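Local coordinates for protein putative metal-dependent hydrolase (Parabacteroides distasonis ATCC 8503, PDB 3KL7) that binds two zinc ions in a metallo-beta-lactamase-like fold and is probably a metal-dependent hydrolase, its substrate not established, at residues H47-P53 / A66-T72; G154-A160 / D174-L180; V190-A194 / E217-L222. All blocks are in the same frame, centred on the assembly; numbering follows the deposited sequence.

Contact 1: H47-P53 / A66-T72; sequences HSIQVDP and ADIILIT
Strands 47-51 and 68-71 run parallel, 4.7 Å apart at closest approach and 20° between directions, and V51 pairs with L70, I49 with I68 and Q50 with I69. Backbone bonds alternate from Q50 N to I68 O, Q50 O to L70 N and L70 O to D52 N. Each end is closed by an aspartate. At the start, D67 OD2 takes the S48 amide N at 3.0 Å through its anti lone pair. D67 OD1 is held by K89 in a salt bridge. At the other end the D52 carboxylate grips T72 twice. Its CG lies beside the backbone N (chi1 -64°), which lets both oxygens face T72. D52 OD1 accepts T72 N at 2.7 Å on its syn lone pair. D52 OD2 accepts T72 OG1 at 2.6 Å, 23° out of the carboxylate plane. D52 OD2 also bonds ND1 of H78, a zinc ligand, so D52 is a second-shell residue and probably helps orient it. Between the ends, I49 CG1 lies alongside I68 CB at 4.0 Å. On the face of Q50 and I69, P53 CD sits 3.9 Å from I69 CG2. The pair belongs to one sheet of the metallo-beta-lactamase fold, and its C-terminal end leads into the zinc site, with H73 next after T72.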
loop_
_atom_site.group_PDB
_atom_site.type_symbol
_atom_site.label_atom_id
_atom_site.label_comp_id
_atom_site.label_asym_id
_atom_site.label_seq_id
_atom_site.Cartn_x
_atom_site.Cartn_y
_atom_site.Cartn_z
ATOM N N HIS A 47 12.885 12.456 1.584
ATOM C CA HIS A 47 12.641 11.396 2.539
ATOM C C HIS A 47 12.306 10.142 1.762
ATOM O O HIS A 47 11.623 10.213 0.729
ATOM C CB HIS A 47 11.464 11.751 3.463
ATOM C CG HIS A 47 11.678 12.999 4.252
ATOM N ND1 HIS A 47 12.580 13.076 5.295
ATOM C CD2 HIS A 47 11.115 14.226 4.148
ATOM C CE1 HIS A 47 12.563 14.297 5.795
ATOM N NE2 HIS A 47 11.686 15.015 5.113
ATOM N N SER A 48 12.773 8.992 2.258
ATOM C CA SER A 48 12.541 7.721 1.594
ATOM C C SER A 48 11.654 6.815 2.464
ATOM O O SER A 48 11.938 6.597 3.635
ATOM C CB SER A 48 13.856 7.039 1.295
ATOM O OG SER A 48 13.640 5.809 0.638
ATOM N N ILE A 49 10.570 6.312 1.870
ATOM C CA ILE A 49 9.584 5.501 2.579
ATOM C C ILE A 49 9.440 4.157 1.903
ATOM O O ILE A 49 9.115 4.086 0.729
ATOM C CB ILE A 49 8.221 6.166 2.567
ATOM C CG1 ILE A 49 8.270 7.522 3.319
ATOM C CG2 ILE A 49 7.162 5.218 3.195
ATOM C CD1 ILE A 49 7.664 8.696 2.526
ATOM N N GLN A 50 9.685 3.089 2.643
ATOM C CA GLN A 50 9.496 1.759 2.111
ATOM C C GLN A 50 8.217 1.180 2.656
ATOM O O GLN A 50 7.948 1.268 3.865
ATOM C CB GLN A 50 10.665 0.854 2.476
ATOM C CG GLN A 50 12.005 1.292 1.898
ATOM C CD GLN A 50 12.160 0.959 0.421
ATOM O OE1 GLN A 50 11.276 0.357 -0.188
ATOM N NE2 GLN A 50 13.304 1.346 -0.160
ATOM N N VAL A 51 7.427 0.585 1.756
ATOM C CA VAL A 51 6.212 -0.119 2.109
ATOM C C VAL A 51 6.375 -1.624 1.870
ATOM O O VAL A 51 6.733 -2.054 0.771
ATOM C CB VAL A 51 5.038 0.375 1.250
ATOM C CG1 VAL A 51 3.712 -0.314 1.671
ATOM C CG2 VAL A 51 4.935 1.880 1.332
ATOM N N ASP A 52 6.089 -2.416 2.899
ATOM C CA ASP A 52 6.142 -3.894 2.808
ATOM C C ASP A 52 7.375 -4.379 2.018
ATOM O O ASP A 52 7.246 -5.151 1.057
ATOM C CB ASP A 52 4.859 -4.446 2.164
ATOM C CG ASP A 52 3.572 -4.171 3.017
ATOM O OD1 ASP A 52 3.687 -3.810 4.214
ATOM O OD2 ASP A 52 2.436 -4.336 2.466
ATOM N N PRO A 53 8.582 -3.936 2.427
ATOM C CA PRO A 53 9.789 -4.325 1.700
ATOM C C PRO A 53 10.103 -5.802 1.884
ATOM O O PRO A 53 10.121 -6.303 3.034
ATOM C CB PRO A 53 10.865 -3.471 2.341
ATOM C CG PRO A 53 10.392 -3.302 3.765
ATOM C CD PRO A 53 8.897 -3.173 3.645
ATOM N N ALA A 66 15.852 3.872 4.488
ATOM C CA ALA A 66 14.498 4.283 4.830
ATOM C C ALA A 66 14.463 5.272 5.992
ATOM O O ALA A 66 15.061 5.043 7.038
ATOM C CB ALA A 66 13.660 3.057 5.179
ATOM N N ASP A 67 13.764 6.369 5.800
ATOM C CA ASP A 67 13.370 7.211 6.916
ATOM C C ASP A 67 12.164 6.568 7.599
ATOM O O ASP A 67 11.979 6.693 8.817
ATOM C CB ASP A 67 13.009 8.607 6.432
ATOM C CG ASP A 67 14.223 9.392 5.961
ATOM O OD1 ASP A 67 15.009 9.826 6.816
ATOM O OD2 ASP A 67 14.384 9.578 4.729
ATOM N N ILE A 68 11.357 5.870 6.810
ATOM C CA ILE A 68 10.153 5.247 7.304
ATOM C C ILE A 68 9.916 3.921 6.631
ATOM O O ILE A 68 10.075 3.812 5.415
ATOM C CB ILE A 68 8.912 6.143 7.039
ATOM C CG1 ILE A 68 9.095 7.502 7.738
ATOM C CG2 ILE A 68 7.610 5.443 7.535
ATOM C CD1 ILE A 68 8.001 8.487 7.423
ATOM N N ILE A 69 9.529 2.903 7.427
ATOM C CA ILE A 69 9.094 1.608 6.888
ATOM C C ILE A 69 7.680 1.326 7.355
ATOM O O ILE A 69 7.396 1.297 8.554
ATOM C CB ILE A 69 10.045 0.435 7.317
ATOM C CG1 ILE A 69 11.500 0.734 6.854
ATOM C CG2 ILE A 69 9.516 -0.964 6.741
ATOM C CD1 ILE A 69 12.540 -0.195 7.416
ATOM N N LEU A 70 6.791 1.145 6.395
ATOM C CA LEU A 70 5.387 0.849 6.655
ATOM C C LEU A 70 5.128 -0.646 6.426
ATOM O O LEU A 70 5.384 -1.148 5.337
ATOM C CB LEU A 70 4.510 1.609 5.659
ATOM C CG LEU A 70 3.745 2.815 6.093
ATOM C CD1 LEU A 70 2.904 2.504 7.348
ATOM C CD2 LEU A 70 4.699 3.955 6.339
ATOM N N ILE A 71 4.601 -1.333 7.420
ATOM C CA ILE A 71 4.147 -2.716 7.223
ATOM C C ILE A 71 2.627 -2.813 7.335
ATOM O O ILE A 71 2.042 -2.402 8.351
ATOM C CB ILE A 71 4.762 -3.681 8.237
ATOM C CG1 ILE A 71 6.277 -3.529 8.273
ATOM C CG2 ILE A 71 4.365 -5.128 7.890
ATOM C CD1 ILE A 71 6.936 -3.606 6.904
ATOM N N THR A 72 1.983 -3.358 6.294
ATOM C CA THR A 72 0.504 -3.548 6.299
ATOM C C THR A 72 0.073 -4.765 7.150
ATOM O O THR A 72 -0.903 -4.687 7.918
ATOM C CB THR A 72 -0.033 -3.750 4.883
ATOM O OG1 THR A 72 0.626 -4.869 4.280
ATOM C CG2 THR A 72 0.183 -2.497 4.029
#

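Contact 2: G154-A160 / D174-L180; sequences GLRVYIA and DIDIAFL
One face of the Y158 ring carries the backbone N of A160, above the plane and offset toward the rim. L180 CD2 comes obliquely to this ring, 3.9 Å from Y158 CE2. The F179 ring meets the other strand at its edge: V157 CG1 lies in the ring plane, 3.8 Å from F179 CE1, and the Y158 carbonyl O is also at the edge. I159 CG1 approaches the same ring obliquely. Y206 stacks on F179 from the neighbouring strand 204-208. The R156 guanidinium has D174 O at its edge, where NE makes a weak bond. In the arginine chain the bend at chi3 (58°) brings the edge of the group to D174 O. NH1 has its main partner in E125, a salt bridge, and NH2 bonds K173 O.

The strands run parallel, their axes 4.6 Å apart at closest approach, with Y158 on one face and F179 on the other. Y158 sits in the middle of the pairing, its N bonded to I177 O at 2.7 Å and its O to F179 N at 2.8 Å. R156 O accepts two amides, D176 N and I177 N, both in the carbonyl plane. D176 OD2 receives R156 N at 3.0 Å in a nearly straight bond (175°), from the anti side. D176 OD1 is paired with K203. L155 CD1 packs on D176 CB at 3.6 Å.

The chemistry is thus divided. Aromatic and aliphatic groups fill both faces of the sheet, while the polar side-chain bonds gather at the strand start. There D176 replaces a backbone acceptor, and the salt bridges to E125 and K203 probably steady the charges of R156 and D176.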
loop_
_atom_site.group_PDB
_atom_site.type_symbol
_atom_site.label_atom_id
_atom_site.label_comp_id
_atom_site.label_asym_id
_atom_site.label_seq_id
_atom_site.Cartn_x
_atom_site.Cartn_y
_atom_site.Cartn_z
ATOM N N GLY A 154 -1.411 17.492 0.994
ATOM C CA GLY A 154 -2.721 17.419 0.325
ATOM C C GLY A 154 -2.898 16.234 -0.630
ATOM O O GLY A 154 -4.018 15.894 -0.987
ATOM N N LEU A 155 -1.796 15.613 -1.053
ATOM C CA LEU A 155 -1.871 14.470 -1.961
ATOM C C LEU A 155 -2.087 13.219 -1.139
ATOM O O LEU A 155 -1.240 12.868 -0.333
ATOM C CB LEU A 155 -0.576 14.346 -2.767
ATOM C CG LEU A 155 -0.563 13.297 -3.862
ATOM C CD1 LEU A 155 -1.359 13.775 -5.019
ATOM C CD2 LEU A 155 0.857 13.022 -4.287
ATOM N N ARG A 156 -3.226 12.550 -1.351
ATOM C CA ARG A 156 -3.599 11.360 -0.556
ATOM C C ARG A 156 -3.404 10.066 -1.326
ATOM O O ARG A 156 -3.978 9.868 -2.372
ATOM C CB ARG A 156 -5.054 11.482 -0.051
ATOM C CG ARG A 156 -5.218 12.611 1.008
ATOM C CD ARG A 156 -6.672 13.063 1.244
ATOM N NE ARG A 156 -7.596 11.995 1.661
ATOM C CZ ARG A 156 -7.566 11.373 2.847
ATOM N NH1 ARG A 156 -6.644 11.656 3.742
ATOM N NH2 ARG A 156 -8.461 10.449 3.123
ATOM N N VAL A 157 -2.576 9.196 -0.783
ATOM C CA VAL A 157 -2.227 7.923 -1.427
ATOM C C VAL A 157 -2.747 6.817 -0.542
ATOM O O VAL A 157 -2.344 6.708 0.614
ATOM C CB VAL A 157 -0.695 7.771 -1.573
ATOM C CG1 VAL A 157 -0.331 6.445 -2.259
ATOM C CG2 VAL A 157 -0.112 8.959 -2.326
ATOM N N TYR A 158 -3.663 6.013 -1.073
ATOM C CA TYR A 158 -4.253 4.885 -0.326
ATOM C C TYR A 158 -3.558 3.602 -0.727
ATOM O O TYR A 158 -3.601 3.207 -1.885
ATOM C CB TYR A 158 -5.753 4.800 -0.613
ATOM C CG TYR A 158 -6.444 3.543 -0.101
ATOM C CD1 TYR A 158 -6.157 3.026 1.141
ATOM C CD2 TYR A 158 -7.406 2.908 -0.863
ATOM C CE1 TYR A 158 -6.807 1.874 1.619
ATOM C CE2 TYR A 158 -8.056 1.745 -0.399
ATOM C CZ TYR A 158 -7.745 1.240 0.840
ATOM O OH TYR A 158 -8.386 0.097 1.302
ATOM N N ILE A 159 -2.872 2.979 0.221
ATOM C CA ILE A 159 -2.283 1.657 0.004
ATOM C C ILE A 159 -3.141 0.616 0.773
ATOM O O ILE A 159 -3.114 0.560 1.990
ATOM C CB ILE A 159 -0.807 1.618 0.475
ATOM C CG1 ILE A 159 0.032 2.663 -0.341
ATOM C CG2 ILE A 159 -0.225 0.163 0.337
ATOM C CD1 ILE A 159 1.312 3.029 0.280
ATOM N N ALA A 160 -3.916 -0.185 0.038
ATOM C CA ALA A 160 -4.927 -1.036 0.671
ATOM C C ALA A 160 -4.334 -2.202 1.450
ATOM O O ALA A 160 -4.942 -2.686 2.376
ATOM C CB ALA A 160 -5.931 -1.540 -0.358
ATOM N N ASP A 174 -11.522 11.648 -0.960
ATOM C CA ASP A 174 -10.491 12.480 -1.581
ATOM C C ASP A 174 -9.164 11.753 -1.794
ATOM O O ASP A 174 -8.085 12.299 -1.488
ATOM C CB ASP A 174 -10.291 13.731 -0.762
ATOM C CG ASP A 174 -11.570 14.572 -0.660
ATOM O OD1 ASP A 174 -12.166 14.876 -1.711
ATOM O OD2 ASP A 174 -11.979 14.925 0.478
ATOM N N ILE A 175 -9.235 10.536 -2.320
ATOM C CA ILE A 175 -8.039 9.767 -2.596
ATOM C C ILE A 175 -7.524 10.124 -3.986
ATOM O O ILE A 175 -8.233 9.990 -4.965
ATOM C CB ILE A 175 -8.296 8.256 -2.481
ATOM C CG1 ILE A 175 -8.797 7.895 -1.050
ATOM C CG2 ILE A 175 -7.037 7.469 -2.817
ATOM C CD1 ILE A 175 -7.755 8.118 0.088
ATOM N N ASP A 176 -6.292 10.626 -4.055
ATOM C CA ASP A 176 -5.661 10.953 -5.344
ATOM C C ASP A 176 -5.119 9.688 -6.032
ATOM O O ASP A 176 -5.283 9.506 -7.230
ATOM C CB ASP A 176 -4.519 11.960 -5.139
ATOM C CG ASP A 176 -5.020 13.335 -4.710
ATOM O OD1 ASP A 176 -5.456 14.124 -5.594
ATOM O OD2 ASP A 176 -4.962 13.636 -3.489
ATOM N N ILE A 177 -4.463 8.833 -5.257
ATOM C CA ILE A 177 -3.804 7.625 -5.805
ATOM C C ILE A 177 -4.124 6.417 -4.942
ATOM O O ILE A 177 -4.033 6.476 -3.746
ATOM C CB ILE A 177 -2.258 7.788 -5.850
ATOM C CG1 ILE A 177 -1.856 8.980 -6.731
ATOM C CG2 ILE A 177 -1.593 6.467 -6.378
ATOM C CD1 ILE A 177 -0.505 9.616 -6.371
ATOM N N ALA A 178 -4.505 5.318 -5.564
ATOM C CA ALA A 178 -4.854 4.133 -4.812
ATOM C C ALA A 178 -4.186 2.924 -5.359
ATOM O O ALA A 178 -4.075 2.753 -6.557
ATOM C CB ALA A 178 -6.399 3.935 -4.777
ATOM N N PHE A 179 -3.738 2.078 -4.458
ATOM C CA PHE A 179 -3.241 0.779 -4.793
ATOM C C PHE A 179 -4.194 -0.253 -4.233
ATOM O O PHE A 179 -4.376 -0.336 -3.027
ATOM C CB PHE A 179 -1.823 0.579 -4.210
ATOM C CG PHE A 179 -0.789 1.521 -4.797
ATOM C CD1 PHE A 179 -0.691 2.833 -4.345
ATOM C CD2 PHE A 179 0.052 1.104 -5.801
ATOM C CE1 PHE A 179 0.233 3.693 -4.886
ATOM C CE2 PHE A 179 0.973 1.963 -6.346
ATOM C CZ PHE A 179 1.064 3.256 -5.894
ATOM N N LEU A 180 -4.808 -1.032 -5.122
ATOM C CA LEU A 180 -5.694 -2.144 -4.729
ATOM C C LEU A 180 -5.101 -3.486 -5.162
ATOM O O LEU A 180 -4.539 -3.598 -6.277
ATOM C CB LEU A 180 -7.070 -1.973 -5.374
ATOM C CG LEU A 180 -7.807 -0.724 -4.930
ATOM C CD1 LEU A 180 -9.167 -0.581 -5.678
ATOM C CD2 LEU A 180 -7.996 -0.742 -3.399
#

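Contact 3: V190-A194 / E217-L222; sequences VSQAA and ELKDAL
V190, A193 and A194 of one helix pack against L218, A221 and L222, two of them on the short helix 217-221 and L222 just after its end. The two helices lie on the outside of one sheet of the metallo-beta-lactamase fold. Their axes come within 9.4 Å and cross at -46°. No hydrogen bond joins the segments. They meet by van der Waals packing, partly side chain on backbone.

The tight part is built around the two leucines and V190. L218 has CG opposite its backbone N (chi1 -168°), and this carries CD1 across to the first turn of helix 190-200. There L218 CD1 reaches V190 O at 3.6 Å and also meets A194 N, with A193 CB 4.0 Å from L218 CD1. V190 O is already used within its own helix, where it accepts A194 N. V190 is wedged against the start of helix 217-221, its CG1 3.7 Å from L218 N and also in touch with A221 CB. L222 works at the next turn. Its CG lies beside the backbone N (chi1 -72°), and L222 CD2 touches A194 CB at 3.8 Å. L218 and L222 also touch L205 of strand 204-208, so they fill the layer between the helices and the sheet. The small side chains of A193 and A194 let the leucines come close to the helix backbone.

The loose part is on the solvent side. A221 is partly exposed, and A221 CB lies 4.0 Å from A194 CB. E217 is exposed. Its chain bends at chi2, and the aliphatic part leans on the other helix. On this side E217 CG rests on V190 CG1 at 3.8 Å.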
loop_
_atom_site.group_PDB
_atom_site.type_symbol
_atom_site.label_atom_id
_atom_site.label_comp_id
_atom_site.label_asym_id
_atom_site.label_seq_id
_atom_site.Cartn_x
_atom_site.Cartn_y
_atom_site.Cartn_z
ATOM N N VAL A 190 -10.894 -9.212 -10.642
ATOM C CA VAL A 190 -10.940 -7.970 -11.418
ATOM C C VAL A 190 -12.247 -7.243 -11.159
ATOM O O VAL A 190 -12.257 -6.026 -10.965
ATOM C CB VAL A 190 -10.740 -8.243 -12.919
ATOM C CG1 VAL A 190 -11.117 -7.024 -13.752
ATOM C CG2 VAL A 190 -9.271 -8.683 -13.187
ATOM N N SER A 191 -13.345 -7.990 -11.119
ATOM C CA SER A 191 -14.657 -7.403 -10.865
ATOM C C SER A 191 -14.760 -6.794 -9.483
ATOM O O SER A 191 -15.345 -5.730 -9.325
ATOM C CB SER A 191 -15.756 -8.417 -11.076
ATOM O OG SER A 191 -15.965 -8.625 -12.460
ATOM N N GLN A 192 -14.180 -7.465 -8.487
ATOM C CA GLN A 192 -14.176 -6.954 -7.111
ATOM C C GLN A 192 -13.409 -5.673 -7.012
ATOM O O GLN A 192 -13.863 -4.740 -6.383
ATOM C CB GLN A 192 -13.551 -7.950 -6.167
ATOM C CG GLN A 192 -14.491 -8.915 -5.574
ATOM C CD GLN A 192 -13.767 -9.899 -4.692
ATOM O OE1 GLN A 192 -12.656 -10.274 -4.984
ATOM N NE2 GLN A 192 -14.400 -10.314 -3.608
ATOM N N ALA A 193 -12.219 -5.650 -7.620
ATOM C CA ALA A 193 -11.391 -4.460 -7.673
ATOM C C ALA A 193 -12.133 -3.287 -8.326
ATOM O O ALA A 193 -12.073 -2.154 -7.836
ATOM C CB ALA A 193 -10.118 -4.750 -8.430
ATOM N N ALA A 194 -12.828 -3.559 -9.426
ATOM C CA ALA A 194 -13.599 -2.518 -10.117
ATOM C C ALA A 194 -14.707 -1.968 -9.196
ATOM O O ALA A 194 -14.896 -0.759 -9.094
ATOM C CB ALA A 194 -14.201 -3.064 -11.427
ATOM N N GLU A 217 -7.692 -6.421 -17.927
ATOM C CA GLU A 217 -9.152 -6.423 -17.919
ATOM C C GLU A 217 -9.732 -5.357 -16.937
ATOM O O GLU A 217 -10.880 -4.935 -17.081
ATOM C CB GLU A 217 -9.671 -7.845 -17.584
ATOM C CG GLU A 217 -11.228 -7.996 -17.440
ATOM C CD GLU A 217 -11.978 -8.206 -18.783
ATOM O OE1 GLU A 217 -11.302 -8.344 -19.867
ATOM O OE2 GLU A 217 -13.262 -8.238 -18.739
ATOM N N LEU A 218 -8.932 -4.928 -15.963
ATOM C CA LEU A 218 -9.363 -3.884 -15.024
ATOM C C LEU A 218 -9.568 -2.535 -15.749
ATOM O O LEU A 218 -10.466 -1.813 -15.422
ATOM C CB LEU A 218 -8.352 -3.731 -13.873
ATOM C CG LEU A 218 -8.792 -2.888 -12.660
ATOM C CD1 LEU A 218 -10.201 -3.287 -12.175
ATOM C CD2 LEU A 218 -7.760 -3.022 -11.510
ATOM N N LYS A 219 -8.730 -2.229 -16.749
ATOM C CA LYS A 219 -8.933 -1.001 -17.559
ATOM C C LYS A 219 -10.248 -1.067 -18.261
ATOM O O LYS A 219 -10.974 -0.102 -18.289
ATOM C CB LYS A 219 -7.814 -0.798 -18.603
ATOM C CG LYS A 219 -6.447 -0.692 -18.024
ATOM C CD LYS A 219 -5.401 -0.361 -19.077
ATOM C CE LYS A 219 -5.128 1.123 -19.141
ATOM N NZ LYS A 219 -3.791 1.385 -19.731
ATOM N N ASP A 220 -10.552 -2.230 -18.845
ATOM C CA ASP A 220 -11.820 -2.426 -19.541
ATOM C C ASP A 220 -12.958 -2.337 -18.551
ATOM O O ASP A 220 -13.938 -1.647 -18.791
ATOM C CB ASP A 220 -11.866 -3.799 -20.254
ATOM C CG ASP A 220 -10.844 -3.916 -21.410
ATOM O OD1 ASP A 220 -10.348 -2.867 -21.897
ATOM O OD2 ASP A 220 -10.544 -5.074 -21.829
ATOM N N ALA A 221 -12.818 -3.035 -17.428
ATOM C CA ALA A 221 -13.869 -3.090 -16.417
ATOM C C ALA A 221 -14.216 -1.695 -15.866
ATOM O O ALA A 221 -15.333 -1.461 -15.462
ATOM C CB ALA A 221 -13.458 -4.025 -15.280
ATOM N N LEU A 222 -13.233 -0.776 -15.865
ATOM C CA LEU A 222 -13.442 0.590 -15.343
ATOM C C LEU A 222 -13.500 1.642 -16.472
ATOM O O LEU A 222 -13.371 2.841 -16.226
ATOM C CB LEU A 222 -12.344 0.952 -14.325
ATOM C CG LEU A 222 -12.451 0.227 -12.972
ATOM C CD1 LEU A 222 -11.207 0.459 -12.113
ATOM C CD2 LEU A 222 -13.740 0.652 -12.214
#

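In the fold
The contacts follow one another along the chain in the order 1, 2, 3. Contact 1 belongs to one seven-stranded mixed sheet and contact 2 to the other. Their centres are about 16 Å apart, and the sheets pack together, V51 CG2 touching I159 CD1 at 3.9 Å. Contact 3 lies outside the second sheet, its centre about 18 Å from that of contact 2. There L180 CD1 touches A193 O at 3.9 Å, and strand 177-181 is followed directly by helix 190-200. The centres of contacts 1 and 3 are about 28 Å apart, on opposite sides of the chain's centre. The sheets and outer helices form layers of the metallo-beta-lactamase sandwich. Contact 1 leads to the zinc site: the T72 side chain lies about 7 Å from a zinc ion.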